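Local structure of phosphate-binding protein PstS (Borrelia burgdorferi, 4N13) at residues K62-R68 with R224-T230; V83-D87 with F260-K264; K127-R133 with T180-Y186. The protein binds inorganic phosphate with micromolar affinity and serves as the solute-binding lipoprotein of the PstSACB ABC transporter, which imports phosphate. One frame throughout, in Å; residues are numbered along the deposited sequence.

Contact 1 of 3, residues K62-R68 with R224-T230. With SO4 (sulfate ion), chain D.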
loop_
_atom_site.group_PDB
_atom_site.type_symbol
_atom_site.label_atom_id
_atom_site.label_comp_id
_atom_site.label_asym_id
_atom_site.label_seq_id
_atom_site.Cartn_x
_atom_site.Cartn_y
_atom_site.Cartn_z
ATOM N N LYS A 62 -4.831 -9.203 -21.130
ATOM C CA LYS A 62 -5.181 -7.910 -21.720
ATOM C C LYS A 62 -5.094 -6.758 -20.718
ATOM O O LYS A 62 -5.050 -5.594 -21.107
ATOM C CB LYS A 62 -6.585 -7.962 -22.310
ATOM C CG LYS A 62 -6.672 -8.767 -23.582
ATOM C CD LYS A 62 -8.076 -8.706 -24.159
ATOM C CE LYS A 62 -8.249 -9.637 -25.341
ATOM N NZ LYS A 62 -9.675 -9.737 -25.719
ATOM N N ILE A 63 -5.095 -7.080 -19.424
ATOM C CA ILE A 63 -4.967 -6.087 -18.366
ATOM C C ILE A 63 -4.047 -6.697 -17.325
ATOM O O ILE A 63 -4.188 -7.877 -17.002
ATOM C CB ILE A 63 -6.324 -5.761 -17.679
ATOM C CG1 ILE A 63 -7.360 -5.271 -18.702
ATOM C CG2 ILE A 63 -6.135 -4.773 -16.542
ATOM C CD1 ILE A 63 -8.767 -5.147 -18.140
ATOM N N ALA A 64 -3.152 -5.892 -16.758
ATOM C CA ALA A 64 -2.386 -6.284 -15.575
ATOM C C ALA A 64 -2.757 -5.369 -14.421
ATOM O O ALA A 64 -3.009 -4.182 -14.617
ATOM C CB ALA A 64 -0.892 -6.199 -15.835
ATOM N N ILE A 65 -2.785 -5.932 -13.221
ATOM C CA ILE A 65 -3.028 -5.151 -12.017
ATOM C C ILE A 65 -1.739 -5.142 -11.203
ATOM O O ILE A 65 -1.225 -6.205 -10.856
ATOM C CB ILE A 65 -4.153 -5.736 -11.163
ATOM C CG1 ILE A 65 -5.418 -5.906 -11.995
ATOM C CG2 ILE A 65 -4.375 -4.845 -9.958
ATOM C CD1 ILE A 65 -6.008 -4.594 -12.495
ATOM N N SER A 66 -1.206 -3.946 -10.915
ATOM C CA SER A 66 0.075 -3.837 -10.232
ATOM C C SER A 66 -0.023 -3.010 -8.964
ATOM O O SER A 66 -0.762 -2.034 -8.902
ATOM C CB SER A 66 1.105 -3.198 -11.166
ATOM O OG SER A 66 2.365 -3.092 -10.531
ATOM N N SER A 67 0.717 -3.436 -7.947
ATOM C CA SER A 67 0.882 -2.684 -6.709
ATOM C C SER A 67 2.187 -1.896 -6.677
ATOM O O SER A 67 2.526 -1.312 -5.660
ATOM C CB SER A 67 0.821 -3.627 -5.512
ATOM O OG SER A 67 1.807 -4.634 -5.636
ATOM N N ARG A 68 2.920 -1.895 -7.783
ATOM C CA ARG A 68 4.165 -1.148 -7.881
ATOM C C ARG A 68 4.171 -0.271 -9.108
ATOM O O ARG A 68 3.500 -0.571 -10.107
ATOM C CB ARG A 68 5.361 -2.089 -7.941
ATOM C CG ARG A 68 5.475 -2.892 -9.230
ATOM C CD ARG A 68 6.931 -3.066 -9.638
ATOM N NE ARG A 68 7.110 -4.010 -10.740
ATOM C CZ ARG A 68 7.002 -3.698 -12.032
ATOM N NH1 ARG A 68 6.697 -2.474 -12.420
ATOM N NH2 ARG A 68 7.198 -4.622 -12.949
ATOM N N ARG A 224 0.970 2.255 -1.360
ATOM C CA ARG A 224 1.081 1.710 -2.699
ATOM C C ARG A 224 -0.142 2.124 -3.491
ATOM O O ARG A 224 -1.268 2.095 -2.997
ATOM C CB ARG A 224 1.163 0.194 -2.649
ATOM C CG ARG A 224 2.398 -0.342 -1.945
ATOM C CD ARG A 224 2.700 -1.691 -2.502
ATOM N NE ARG A 224 3.786 -2.440 -1.875
ATOM C CZ ARG A 224 5.051 -2.464 -2.296
ATOM N NH1 ARG A 224 5.458 -1.692 -3.296
ATOM N NH2 ARG A 224 5.920 -3.260 -1.704
ATOM N N ASN A 225 0.096 2.511 -4.729
ATOM C CA ASN A 225 -0.967 2.851 -5.664
ATOM C C ASN A 225 -1.293 1.611 -6.493
ATOM O O ASN A 225 -0.424 1.081 -7.192
ATOM C CB ASN A 225 -0.498 3.982 -6.591
ATOM C CG ASN A 225 -0.361 5.335 -5.891
ATOM O OD1 ASN A 225 -0.558 5.458 -4.704
ATOM N ND2 ASN A 225 -0.033 6.367 -6.666
ATOM N N LEU A 226 -2.511 1.098 -6.378
ATOM C CA LEU A 226 -2.918 -0.077 -7.150
ATOM C C LEU A 226 -3.410 0.403 -8.504
ATOM O O LEU A 226 -4.323 1.233 -8.579
ATOM C CB LEU A 226 -4.001 -0.863 -6.417
ATOM C CG LEU A 226 -3.484 -1.947 -5.456
ATOM C CD1 LEU A 226 -2.966 -3.158 -6.224
ATOM C CD2 LEU A 226 -2.374 -1.430 -4.572
ATOM N N ILE A 227 -2.791 -0.109 -9.558
ATOM C CA ILE A 227 -2.968 0.440 -10.903
ATOM C C ILE A 227 -3.420 -0.630 -11.879
ATOM O O ILE A 227 -3.042 -1.807 -11.803
ATOM C CB ILE A 227 -1.683 1.138 -11.443
ATOM C CG1 ILE A 227 -0.479 0.205 -11.433
ATOM C CG2 ILE A 227 -1.407 2.407 -10.664
ATOM C CD1 ILE A 227 0.730 0.801 -12.122
ATOM N N ILE A 228 -4.255 -0.184 -12.813
ATOM C CA ILE A 228 -4.707 -0.943 -13.962
ATOM C C ILE A 228 -3.762 -0.598 -15.101
ATOM O O ILE A 228 -3.613 0.575 -15.454
ATOM C CB ILE A 228 -6.126 -0.496 -14.362
ATOM C CG1 ILE A 228 -7.114 -0.790 -13.236
ATOM C CG2 ILE A 228 -6.565 -1.152 -15.669
ATOM C CD1 ILE A 228 -8.402 -0.006 -13.346
ATOM N N VAL A 229 -3.141 -1.614 -15.666
ATOM C CA VAL A 229 -2.125 -1.458 -16.702
ATOM C C VAL A 229 -2.605 -2.110 -17.994
ATOM O O VAL A 229 -3.023 -3.267 -18.002
ATOM C CB VAL A 229 -0.772 -2.074 -16.267
ATOM C CG1 VAL A 229 0.318 -1.792 -17.300
ATOM C CG2 VAL A 229 -0.358 -1.558 -14.890
ATOM N N THR A 230 -2.515 -1.350 -19.079
ATOM C CA THR A 230 -2.825 -1.847 -20.421
ATOM C C THR A 230 -1.708 -1.481 -21.357
ATOM O O THR A 230 -0.824 -0.720 -20.975
ATOM C CB THR A 230 -4.136 -1.248 -20.949
ATOM O OG1 THR A 230 -4.054 0.176 -20.895
ATOM C CG2 THR A 230 -5.319 -1.712 -20.130
HETATM S S SO4 D . 2.508 -8.216 -5.573
HETATM O O1 SO4 D . 1.747 -9.426 -5.776
HETATM O O2 SO4 D . 3.394 -8.464 -4.415
HETATM O O3 SO4 D . 3.266 -7.764 -6.740
HETATM O O4 SO4 D . 1.633 -7.107 -5.249
HETATM O O HOH W 1 2.753 2.170 -5.675
HETATM O O HOH W 2 4.487 0.572 -4.765
#

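Contact 2 of 3, residues V83-D87 with F260-K264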
loop_
_atom_site.group_PDB
_atom_site.type_symbol
_atom_site.label_atom_id
_atom_site.label_comp_id
_atom_site.label_asym_id
_atom_site.label_seq_id
_atom_site.Cartn_x
_atom_site.Cartn_y
_atom_site.Cartn_z
ATOM N N VAL A 83 -4.857 4.575 -11.782
ATOM C CA VAL A 83 -4.988 4.142 -10.389
ATOM C C VAL A 83 -6.451 3.808 -10.090
ATOM O O VAL A 83 -7.371 4.513 -10.548
ATOM C CB VAL A 83 -4.468 5.236 -9.431
ATOM C CG1 VAL A 83 -5.299 6.483 -9.483
ATOM C CG2 VAL A 83 -4.420 4.735 -7.987
ATOM N N PHE A 84 -6.686 2.738 -9.316
ATOM C CA PHE A 84 -8.057 2.401 -8.909
ATOM C C PHE A 84 -8.200 2.103 -7.425
ATOM O O PHE A 84 -9.302 1.907 -6.978
ATOM C CB PHE A 84 -8.637 1.235 -9.728
ATOM C CG PHE A 84 -8.142 -0.110 -9.304
ATOM C CD1 PHE A 84 -8.930 -0.952 -8.542
ATOM C CD2 PHE A 84 -6.874 -0.538 -9.659
ATOM C CE1 PHE A 84 -8.467 -2.191 -8.149
ATOM C CE2 PHE A 84 -6.409 -1.770 -9.253
ATOM C CZ PHE A 84 -7.204 -2.595 -8.515
ATOM N N ALA A 85 -7.101 2.066 -6.675
ATOM C CA ALA A 85 -7.166 1.803 -5.242
ATOM C C ALA A 85 -5.853 2.161 -4.602
ATOM O O ALA A 85 -4.844 2.277 -5.298
ATOM C CB ALA A 85 -7.528 0.341 -4.958
ATOM N N TYR A 86 -5.865 2.286 -3.271
ATOM C CA TYR A 86 -4.656 2.569 -2.503
ATOM C C TYR A 86 -4.544 1.626 -1.325
ATOM O O TYR A 86 -5.555 1.297 -0.686
ATOM C CB TYR A 86 -4.649 3.993 -1.961
ATOM C CG TYR A 86 -4.756 5.030 -3.031
ATOM C CD1 TYR A 86 -3.639 5.466 -3.715
ATOM C CD2 TYR A 86 -5.982 5.582 -3.359
ATOM C CE1 TYR A 86 -3.747 6.436 -4.711
ATOM C CE2 TYR A 86 -6.098 6.531 -4.335
ATOM C CZ TYR A 86 -4.987 6.966 -5.001
ATOM O OH TYR A 86 -5.149 7.924 -5.986
ATOM N N ASP A 87 -3.317 1.198 -1.064
ATOM C CA ASP A 87 -2.955 0.383 0.083
ATOM C C ASP A 87 -2.014 1.221 0.924
ATOM O O ASP A 87 -0.792 1.243 0.708
ATOM C CB ASP A 87 -2.286 -0.898 -0.421
ATOM C CG ASP A 87 -1.675 -1.705 0.674
ATOM O OD1 ASP A 87 -2.128 -1.556 1.819
ATOM O OD2 ASP A 87 -0.751 -2.500 0.379
ATOM N N PHE A 260 -9.523 -1.687 1.312
ATOM C CA PHE A 260 -8.599 -0.778 0.643
ATOM C C PHE A 260 -9.271 0.581 0.557
ATOM O O PHE A 260 -10.419 0.747 0.951
ATOM C CB PHE A 260 -8.259 -1.264 -0.776
ATOM C CG PHE A 260 -7.289 -2.409 -0.842
ATOM C CD1 PHE A 260 -6.025 -2.222 -1.366
ATOM C CD2 PHE A 260 -7.662 -3.685 -0.443
ATOM C CE1 PHE A 260 -5.136 -3.266 -1.459
ATOM C CE2 PHE A 260 -6.767 -4.733 -0.521
ATOM C CZ PHE A 260 -5.502 -4.518 -1.032
ATOM N N LEU A 261 -8.552 1.562 0.048
ATOM C CA LEU A 261 -9.066 2.916 -0.092
ATOM C C LEU A 261 -9.345 3.192 -1.553
ATOM O O LEU A 261 -8.533 2.851 -2.400
ATOM C CB LEU A 261 -7.998 3.895 0.370
ATOM C CG LEU A 261 -8.459 5.332 0.427
ATOM C CD1 LEU A 261 -9.455 5.519 1.558
ATOM C CD2 LEU A 261 -7.246 6.225 0.619
ATOM N N GLY A 262 -10.491 3.788 -1.855
ATOM C CA GLY A 262 -10.885 4.067 -3.224
ATOM C C GLY A 262 -10.426 5.419 -3.753
ATOM O O GLY A 262 -9.856 6.242 -3.041
ATOM N N ILE A 263 -10.636 5.613 -5.049
ATOM C CA ILE A 263 -10.342 6.861 -5.721
ATOM C C ILE A 263 -11.608 7.713 -5.807
ATOM O O ILE A 263 -12.695 7.260 -5.494
ATOM C CB ILE A 263 -9.838 6.604 -7.160
ATOM C CG1 ILE A 263 -10.927 5.945 -8.022
ATOM C CG2 ILE A 263 -8.545 5.789 -7.139
ATOM C CD1 ILE A 263 -10.593 5.923 -9.500
ATOM N N LYS A 264 -11.481 8.939 -6.283
ATOM C CA LYS A 264 -12.666 9.744 -6.589
ATOM C C LYS A 264 -13.301 9.343 -7.930
ATOM O O LYS A 264 -12.596 9.002 -8.884
ATOM C CB LYS A 264 -12.284 11.219 -6.579
ATOM C CG LYS A 264 -11.518 11.604 -5.321
ATOM C CD LYS A 264 -12.249 11.126 -4.069
ATOM C CE LYS A 264 -11.347 11.068 -2.850
ATOM N NZ LYS A 264 -10.906 12.401 -2.370
#

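Contact 3 of 3, residues K127-R133 with T180-Y186. With SO4 (sulfate ion), chain B; EDO (1,2-ethanediol), chain F.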
loop_
_atom_site.group_PDB
_atom_site.type_symbol
_atom_site.label_atom_id
_atom_site.label_comp_id
_atom_site.label_asym_id
_atom_site.label_seq_id
_atom_site.Cartn_x
_atom_site.Cartn_y
_atom_site.Cartn_z
ATOM N N LYS A 127 15.089 6.181 24.524
ATOM C CA LYS A 127 15.437 5.246 23.473
ATOM C C LYS A 127 14.157 4.878 22.717
ATOM O O LYS A 127 13.083 4.743 23.305
ATOM C CB LYS A 127 16.078 4.006 24.087
ATOM C CG LYS A 127 16.488 2.930 23.110
ATOM C CD LYS A 127 17.849 3.237 22.499
ATOM C CE LYS A 127 18.312 2.126 21.574
ATOM N NZ LYS A 127 19.632 2.425 20.994
ATOM N N ILE A 128 14.263 4.755 21.400
ATOM C CA ILE A 128 13.127 4.368 20.566
ATOM C C ILE A 128 13.001 2.848 20.562
ATOM O O ILE A 128 13.949 2.139 20.207
ATOM C CB ILE A 128 13.322 4.846 19.115
ATOM C CG1 ILE A 128 13.456 6.368 19.077
ATOM C CG2 ILE A 128 12.173 4.363 18.234
ATOM C CD1 ILE A 128 13.669 6.950 17.691
ATOM N N ASN A 129 11.819 2.357 20.912
ATOM C CA ASN A 129 11.482 0.958 20.742
ATOM C C ASN A 129 10.719 0.793 19.434
ATOM O O ASN A 129 9.533 1.109 19.332
ATOM C CB ASN A 129 10.661 0.467 21.928
ATOM C CG ASN A 129 11.500 0.242 23.135
ATOM O OD1 ASN A 129 12.541 -0.414 23.055
ATOM N ND2 ASN A 129 11.076 0.782 24.271
ATOM N N PHE A 130 11.430 0.339 18.418
ATOM C CA PHE A 130 10.868 0.133 17.095
ATOM C C PHE A 130 10.211 -1.233 17.022
ATOM O O PHE A 130 10.863 -2.259 17.257
ATOM C CB PHE A 130 11.988 0.244 16.060
ATOM C CG PHE A 130 11.605 -0.216 14.689
ATOM C CD1 PHE A 130 10.403 0.181 14.115
ATOM C CD2 PHE A 130 12.474 -1.014 13.952
ATOM C CE1 PHE A 130 10.063 -0.246 12.833
ATOM C CE2 PHE A 130 12.144 -1.420 12.659
ATOM C CZ PHE A 130 10.942 -1.035 12.105
ATOM N N ILE A 131 8.923 -1.246 16.670
ATOM C CA ILE A 131 8.139 -2.467 16.506
ATOM C C ILE A 131 8.020 -2.696 15.007
ATOM O O ILE A 131 7.473 -1.862 14.287
ATOM C CB ILE A 131 6.757 -2.304 17.125
ATOM C CG1 ILE A 131 6.896 -2.025 18.636
ATOM C CG2 ILE A 131 5.910 -3.533 16.872
ATOM C CD1 ILE A 131 5.640 -1.417 19.262
ATOM N N ASN A 132 8.604 -3.789 14.531
ATOM C CA ASN A 132 8.611 -4.122 13.118
ATOM C C ASN A 132 7.682 -5.287 12.835
ATOM O O ASN A 132 7.291 -6.018 13.736
ATOM C CB ASN A 132 10.031 -4.472 12.671
ATOM C CG ASN A 132 10.265 -4.236 11.182
ATOM O OD1 ASN A 132 9.406 -3.753 10.469
ATOM N ND2 ASN A 132 11.454 -4.592 10.712
ATOM N N ARG A 133 7.297 -5.425 11.580
ATOM C CA ARG A 133 6.583 -6.599 11.114
ATOM C C ARG A 133 7.543 -7.694 10.658
ATOM O O ARG A 133 8.708 -7.449 10.380
ATOM C CB ARG A 133 5.615 -6.230 9.974
ATOM C CG ARG A 133 4.422 -5.448 10.441
ATOM C CD ARG A 133 3.514 -6.245 11.392
ATOM N NE ARG A 133 3.184 -7.549 10.838
ATOM C CZ ARG A 133 2.259 -7.777 9.912
ATOM N NH1 ARG A 133 1.505 -6.803 9.444
ATOM N NH2 ARG A 133 2.084 -8.992 9.440
ATOM N N THR A 180 4.450 -1.071 25.085
ATOM C CA THR A 180 5.887 -0.841 25.010
ATOM C C THR A 180 6.162 0.656 25.074
ATOM O O THR A 180 5.674 1.410 24.237
ATOM C CB THR A 180 6.446 -1.414 23.696
ATOM O OG1 THR A 180 6.120 -2.807 23.582
ATOM C CG2 THR A 180 7.917 -1.274 23.637
ATOM N N PRO A 181 6.940 1.097 26.061
ATOM C CA PRO A 181 7.129 2.544 26.169
ATOM C C PRO A 181 7.938 3.104 24.997
ATOM O O PRO A 181 8.764 2.421 24.394
ATOM C CB PRO A 181 7.874 2.719 27.500
ATOM C CG PRO A 181 8.443 1.400 27.808
ATOM C CD PRO A 181 7.644 0.348 27.109
ATOM N N HIS A 182 7.692 4.370 24.683
ATOM C CA HIS A 182 8.443 5.113 23.679
ATOM C C HIS A 182 8.580 4.369 22.368
ATOM O O HIS A 182 9.645 4.368 21.755
ATOM C CB HIS A 182 9.803 5.489 24.248
ATOM C CG HIS A 182 9.704 6.283 25.513
ATOM N ND1 HIS A 182 10.147 5.813 26.729
ATOM C CD2 HIS A 182 9.197 7.517 25.748
ATOM C CE1 HIS A 182 9.922 6.723 27.661
ATOM N NE2 HIS A 182 9.348 7.769 27.092
ATOM N N SER A 183 7.478 3.776 21.913
ATOM C CA SER A 183 7.485 2.862 20.795
ATOM C C SER A 183 6.823 3.451 19.561
ATOM O O SER A 183 6.047 4.401 19.629
ATOM C CB SER A 183 6.822 1.544 21.191
ATOM O OG SER A 183 5.479 1.743 21.483
ATOM N N ILE A 184 7.173 2.864 18.423
ATOM C CA ILE A 184 6.640 3.239 17.123
ATOM C C ILE A 184 6.511 1.965 16.283
ATOM O O ILE A 184 7.421 1.128 16.260
ATOM C CB ILE A 184 7.517 4.313 16.404
ATOM C CG1 ILE A 184 6.918 4.670 15.038
ATOM C CG2 ILE A 184 8.985 3.876 16.274
ATOM C CD1 ILE A 184 7.585 5.869 14.398
ATOM N N GLY A 185 5.395 1.847 15.573
ATOM C CA GLY A 185 5.148 0.758 14.645
ATOM C C GLY A 185 4.339 1.234 13.457
ATOM O O GLY A 185 3.943 2.404 13.402
ATOM N N TYR A 186 4.065 0.329 12.524
ATOM C CA TYR A 186 3.257 0.665 11.359
ATOM C C TYR A 186 2.173 -0.352 11.118
ATOM O O TYR A 186 2.353 -1.543 11.347
ATOM C CB TYR A 186 4.093 0.827 10.093
ATOM C CG TYR A 186 5.019 -0.319 9.733
ATOM C CD1 TYR A 186 4.562 -1.398 8.982
ATOM C CD2 TYR A 186 6.342 -0.319 10.126
ATOM C CE1 TYR A 186 5.396 -2.429 8.644
ATOM C CE2 TYR A 186 7.185 -1.365 9.785
ATOM C CZ TYR A 186 6.698 -2.422 9.038
ATOM O OH TYR A 186 7.504 -3.467 8.640
HETATM S S SO4 B . -0.024 -8.015 6.268
HETATM O O1 SO4 B . -0.122 -6.867 7.166
HETATM O O2 SO4 B . -1.358 -8.222 5.731
HETATM O O3 SO4 B . 0.898 -7.665 5.209
HETATM O O4 SO4 B . 0.429 -9.134 7.066
HETATM C C1 EDO F . 14.413 -6.951 11.444
HETATM O O1 EDO F . 13.557 -6.672 10.327
HETATM C C2 EDO F . 13.810 -6.471 12.763
HETATM O O2 EDO F . 13.532 -5.068 12.728
HETATM O O HOH W 3 5.306 -2.301 12.711
HETATM O O HOH W 4 1.493 -3.927 9.995
#

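Contact 1 of 3, residues K62-R68 with R224-T230
Strands 63-66 and 224-230 run antiparallel. Two pairs of backbone hydrogen bonds join them: Ala64 N to Val229 O (2.9 Å) with Val229 N to Ala64 O (2.8 Å), and Ser66 N to Ile227 O (3.0 Å) with Ile227 N to Ser66 O (2.9 Å). Ile65 and Ile228 form the non-hydrogen-bonded pair between them. On their face side chains interdigitate: Ile228 meets Ile63 through CG2 to CG2 (3.7 Å) and Ile65 through its CG1 to Ile65 CD1 (4.0 Å), while Leu226 CD1 fits beside Ile65 CG2 (4.3 Å) and Ser67 CB (3.9 Å). Phe84 covers Ile65 and Ile228. On the opposite face Val229 fills the shallow space by Ala64 (CB to CB, 4.1 Å), and Ile227 CG1 lies against Ser66 CB (3.8 Å); helix 49-57 covers Ser66 and Val229 through Ile53 and Leu56. Water 2 lies 2.9 Å from both Ser67 O and Arg224 NH1; Arg224 NE bonds to Ser142 OG, and NH2 salt-bridges Asp145. Ser67 OG binds sulfate O4 at 2.5 Å. Ser19, Thr20 and Ser49, phosphate-binding by similarity, hold the same ion: probably the anion site of a class II periplasmic binding protein.

Contact 2 of 3, residues V83-D87 with F260-K264
The backbone of 260-264 follows strand 83-87 in nearly the reverse direction, the touching parts lying 150° apart, yet it makes a single bridge. Tyr86 and Leu261 form an antiparallel hydrogen-bonded pair, Tyr86 N to Leu261 O at 2.9 Å and Leu261 N to Tyr86 O at 3.1 Å, and Ala85 CA adds a CA-H...O contact to Leu261 O (3.3 Å). Side chains pack around this bridge. Phe260 places CE1 against Asp87 CB (3.8 Å), and Tyr86 CB meets Leu261 CB (4.1 Å). CG2 of Ile263 sits in a hollow lined by Tyr86 CE2 (3.8 Å), Phe84 C (3.7 Å) and Val83 CG1 (4.1 Å). Gln252 receives the amide of Ile263 and donates to Phe84 O, tying helix 249-257 to both segments. In this binding-protein fold the C-terminal tail lies along one edge of the long central strand 80-93, and strand 223-230 along the other, where Phe84 and Ala85 both face Leu226 in a classic beta bulge.

Contact 3 of 3, residues K127-R133 with T180-Y186
Three backbone hydrogen bonds form a short parallel ladder: Asn129 N donates to His182 O (3.1 Å), Ile184 N to Asn129 O (3.1 Å) and Ile131 N to Ile184 O (2.8 Å). His182 O also accepts from Trp118 NE1, Phe130 and Asn132 pair with strand 165-167, and Ser183 with Ser94. The Asn129 side chain extends the ladder at its start, ND2 reaching Pro181 O at 2.8 Å, while Ser183 OG turns back to Thr180 O (2.8 Å), securing the turn between helix 170-179 and strand 183-186. Beyond Ile184 no direct N-H...O bond joins the backbones, and water 3 bridges instead, donating to Ile131 O (2.7 Å) and accepting from Tyr186 N (2.9 Å). Strand 129-133 lies between parallel neighbours 165-167 and 183-188, with helices 138-151 and 170-179 in the connections, the alternating alpha/beta topology of a periplasmic binding-protein lobe. Ile128 CG2 meets Ile184 CG2 at 3.8 Å under helix 104-111. Tyr186 OH donates to Asn132 OD1 (2.7 Å), which also takes a weak bond from Arg133 N (2.9 Å); Asn132 ND2 donates to ethanediol O2 (2.9 Å). Arg133 uses NE on Val167 O, and its NH1 and NH2 bind sulfate O1 (2.8 Å) and O4 (2.9 Å); ethanediol and sulfate probably come from the crystallisation liquor. Water 4 lies 2.9 Å from both Arg133 NH1 and Tyr186 O, and Ser139, phosphate-binding by similarity, holds the same sulfate.

How the contacts relate
Contacts 1 and 2 adjoin: Leu226 N and O probably bond to Ala85 O and Phe84 N, making 224-230 and 83-87 neighbouring strands, with 62-68 and 260-264 on their outer sides. Contact 3 is set apart, its centre about 33 Å from that of contact 1 and about 28 Å from that of contact 2, though strand 80-93 pairs with strand 183-188, so all three contacts reach one sheet. Contact 1 relies on antiparallel pairing and interleaved aliphatic side chains, contact 2 on one bridge and a less buried tail, and contact 3, the most buried, on parallel pairing supplemented by waters and polar side chains. Contacts 1 and 3 each reach a different sulfate ion.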